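Local atomic coordinates of putative uncharacterized protein ECU08_1170 (Encephalitozoon cuniculi, PDB entry 3Q87), a protein that binds a zinc ion and probably activates its partner methyltransferase Mtq2, which methylates the translation termination factor eRF1. Residues G7-K12 / G98-D103. Sequence-based numbering, arbitrary orientation.
Sequences GLLKCK and GSLRCD. With ZN (zinc ion), chain C.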
ATOM      1  N   GLY A   7      -1.701   3.259  10.430  1.00 17.90           N
ATOM      2  CA  GLY A   7      -3.083   2.841  10.269  1.00 20.82           C
ATOM      3  C   GLY A   7      -3.279   1.762   9.207  1.00 24.17           C
ATOM      4  O   GLY A   7      -4.350   1.165   9.103  1.00 24.20           O
ATOM      5  N   LEU A   8      -2.243   1.506   8.417  1.00 18.77           N
ATOM      6  CA  LEU A   8      -2.376   0.684   7.213  1.00 18.91           C
ATOM      7  C   LEU A   8      -1.560  -0.602   7.259  1.00 23.22           C
ATOM      8  O   LEU A   8      -1.810  -1.544   6.503  1.00 23.81           O
ATOM      9  CB  LEU A   8      -1.947   1.500   5.986  1.00 18.43           C
ATOM     10  CG  LEU A   8      -3.012   2.477   5.488  1.00 25.80           C
ATOM     11  CD1 LEU A   8      -2.409   3.759   4.971  1.00 22.07           C
ATOM     12  CD2 LEU A   8      -3.862   1.812   4.419  1.00 26.71           C
ATOM     13  N   LEU A   9      -0.563  -0.642   8.128  1.00 13.57           N
ATOM     14  CA  LEU A   9       0.327  -1.790   8.169  1.00 15.90           C
ATOM     15  C   LEU A   9      -0.126  -2.755   9.247  1.00 17.47           C
ATOM     16  O   LEU A   9      -0.742  -2.349  10.214  1.00 21.98           O
ATOM     17  CB  LEU A   9       1.762  -1.346   8.431  1.00 19.46           C
ATOM     18  CG  LEU A   9       2.569  -0.694   7.301  1.00 24.43           C
ATOM     19  CD1 LEU A   9       3.759   0.056   7.861  1.00 16.94           C
ATOM     20  CD2 LEU A   9       3.033  -1.740   6.307  1.00 20.05           C
ATOM     21  N   LYS A  10       0.181  -4.031   9.080  1.00 14.19           N
ATOM     22  CA  LYS A  10      -0.102  -5.005  10.124  1.00 17.01           C
ATOM     23  C   LYS A  10       0.974  -6.082  10.148  1.00 14.21           C
ATOM     24  O   LYS A  10       1.712  -6.261   9.173  1.00 14.33           O
ATOM     25  CB  LYS A  10      -1.470  -5.651   9.908  1.00 15.24           C
ATOM     26  CG  LYS A  10      -1.537  -6.616   8.716  1.00 19.22           C
ATOM     27  CD  LYS A  10      -2.906  -7.277   8.628  1.00 19.84           C
ATOM     28  CE  LYS A  10      -2.963  -8.361   7.561  1.00 17.54           C
ATOM     29  NZ  LYS A  10      -2.282  -9.605   8.002  1.00 26.50           N
ATOM     30  N   CYS A  11       1.065  -6.792  11.266  1.00 12.07           N
ATOM     31  CA  CYS A  11       1.982  -7.912  11.366  1.00 11.27           C
ATOM     32  C   CYS A  11       1.545  -8.983  10.393  1.00 14.74           C
ATOM     33  O   CYS A  11       0.361  -9.321  10.302  1.00 18.39           O
ATOM     34  CB  CYS A  11       2.008  -8.485  12.780  1.00 13.63           C
ATOM     35  SG  CYS A  11       2.969 -10.001  12.876  1.00 18.06           S
ATOM     36  N   LYS A  12       2.496  -9.523   9.652  1.00 17.48           N
ATOM     37  CA  LYS A  12       2.137 -10.439   8.583  1.00 16.72           C
ATOM     38  C   LYS A  12       2.022 -11.875   9.095  1.00 22.75           C
ATOM     39  O   LYS A  12       1.654 -12.778   8.348  1.00 22.51           O
ATOM     40  CB  LYS A  12       3.150 -10.351   7.447  1.00 17.95           C
ATOM     41  CG  LYS A  12       4.495 -10.981   7.784  1.00 24.91           C
ATOM     42  CD  LYS A  12       5.413 -10.984   6.582  1.00 22.23           C
ATOM     43  CE  LYS A  12       6.806 -11.452   6.967  1.00 24.44           C
ATOM     44  NZ  LYS A  12       7.709 -11.394   5.780  1.00 17.99           N
ATOM     45  N   GLY A  98      14.764   3.247  11.265  1.00 20.20           N
ATOM     46  CA  GLY A  98      14.095   2.778  12.462  1.00 26.39           C
ATOM     47  C   GLY A  98      13.515   1.389  12.306  1.00 20.55           C
ATOM     48  O   GLY A  98      14.016   0.583  11.522  1.00 21.58           O
ATOM     49  N   SER A  99      12.440   1.120  13.039  1.00 16.72           N
ATOM     50  CA  SER A  99      11.851  -0.218  13.075  1.00 17.67           C
ATOM     51  C   SER A  99      10.395  -0.189  13.510  1.00 20.59           C
ATOM     52  O   SER A  99       9.964   0.710  14.246  1.00 22.00           O
ATOM     53  CB  SER A  99      12.625  -1.104  14.053  1.00 21.69           C
ATOM     54  OG  SER A  99      13.753  -1.681  13.427  1.00 45.52           O
ATOM     55  N   LEU A 100       9.649  -1.196  13.070  1.00 17.10           N
ATOM     56  CA  LEU A 100       8.301  -1.433  13.554  1.00 13.45           C
ATOM     57  C   LEU A 100       8.263  -2.826  14.172  1.00 16.27           C
ATOM     58  O   LEU A 100       8.683  -3.785  13.542  1.00 18.89           O
ATOM     59  CB  LEU A 100       7.300  -1.357  12.403  1.00 14.74           C
ATOM     60  CG  LEU A 100       7.173   0.001  11.710  1.00 19.85           C
ATOM     61  CD1 LEU A 100       6.244  -0.113  10.513  1.00 16.87           C
ATOM     62  CD2 LEU A 100       6.690   1.086  12.683  1.00 21.01           C
ATOM     63  N   ARG A 101       7.748  -2.938  15.394  1.00 17.19           N
ATOM     64  CA  ARG A 101       7.716  -4.221  16.096  1.00 19.56           C
ATOM     65  C   ARG A 101       6.286  -4.615  16.489  1.00 15.78           C
ATOM     66  O   ARG A 101       5.594  -3.850  17.140  1.00 15.48           O
ATOM     67  CB  ARG A 101       8.608  -4.164  17.354  1.00 21.70           C
ATOM     68  CG  ARG A 101       8.514  -5.429  18.235  1.00 21.07           C
ATOM     69  CD  ARG A 101       9.478  -5.418  19.420  1.00 23.64           C
ATOM     70  NE  ARG A 101       9.464  -4.152  20.142  1.00 41.70           N
ATOM     71  CZ  ARG A 101       8.535  -3.804  21.029  1.00 48.88           C
ATOM     72  NH1 ARG A 101       7.527  -4.628  21.297  1.00 41.87           N
ATOM     73  NH2 ARG A 101       8.613  -2.631  21.647  1.00 40.62           N
ATOM     74  N   CYS A 102       5.857  -5.811  16.093  1.00 17.28           N
ATOM     75  CA  CYS A 102       4.565  -6.337  16.510  1.00 18.73           C
ATOM     76  C   CYS A 102       4.582  -6.589  18.009  1.00 19.05           C
ATOM     77  O   CYS A 102       5.433  -7.312  18.493  1.00 25.08           O
ATOM     78  CB  CYS A 102       4.263  -7.657  15.804  1.00 18.75           C
ATOM     79  SG  CYS A 102       2.736  -8.474  16.442  1.00 16.64           S
ATOM     80  N   ASP A 103       3.643  -6.004  18.740  1.00 21.29           N
ATOM     81  CA  ASP A 103       3.642  -6.134  20.194  1.00 24.81           C
ATOM     82  C   ASP A 103       3.266  -7.534  20.662  1.00 26.26           C
ATOM     83  O   ASP A 103       3.509  -7.872  21.812  1.00 28.57           O
ATOM     84  CB  ASP A 103       2.737  -5.084  20.853  1.00 22.75           C
ATOM     85  CG  ASP A 103       1.255  -5.307  20.553  1.00 37.56           C
ATOM     86  OD1 ASP A 103       0.929  -6.130  19.670  1.00 36.17           O
ATOM     87  OD2 ASP A 103       0.406  -4.662  21.204  1.00 41.08           O
TER
HETATM   88 ZN    ZN C 126       2.838 -10.399  15.195  1.00 28.56          ZN
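Leu-9 reaches from the loop 7-12 to Leu-100 on strand 98-102, and the two side chains meet at about a right angle through single methyl groups, Leu-9 CD1 lying 3.6 Å from Leu-100 CD1. Val-116 packs against each of them, and Val-66 of the partner methyltransferase chain touches Leu-9. Lys-10 NZ hydrogen-bonds the backbone oxygen of Cys-72 in the methyltransferase chain, while the Lys-10 backbone oxygen accepts a hydrogen bond from the Tyr-109 hydroxyl. Cys-11 then faces Cys-102. In both cysteines SG is anti to the backbone N (chi1 173°), bringing the two sulfurs to one zinc ion, Cys-11 SG at 2.4 Å and Cys-102 SG at 2.3 Å, with a near-tetrahedral sulfur-zinc-sulfur angle of about 113°. The two CB methylenes also touch, Cys-11 CB lying 3.9 Å from Cys-102 CB. Cys-14 and Cys-105, the second cysteines of the two CxxC pairs, complete the four-sulfur site, as in zinc beta-ribbon proteins. Both sulfurs accept hydrogen bonds from residues close in sequence, probably backbone N-H groups, which would ease the negative charge of four thiolates around one divalent ion; the metal thus cross-links the N-terminal loop to the sheet, beside the methyltransferase interface.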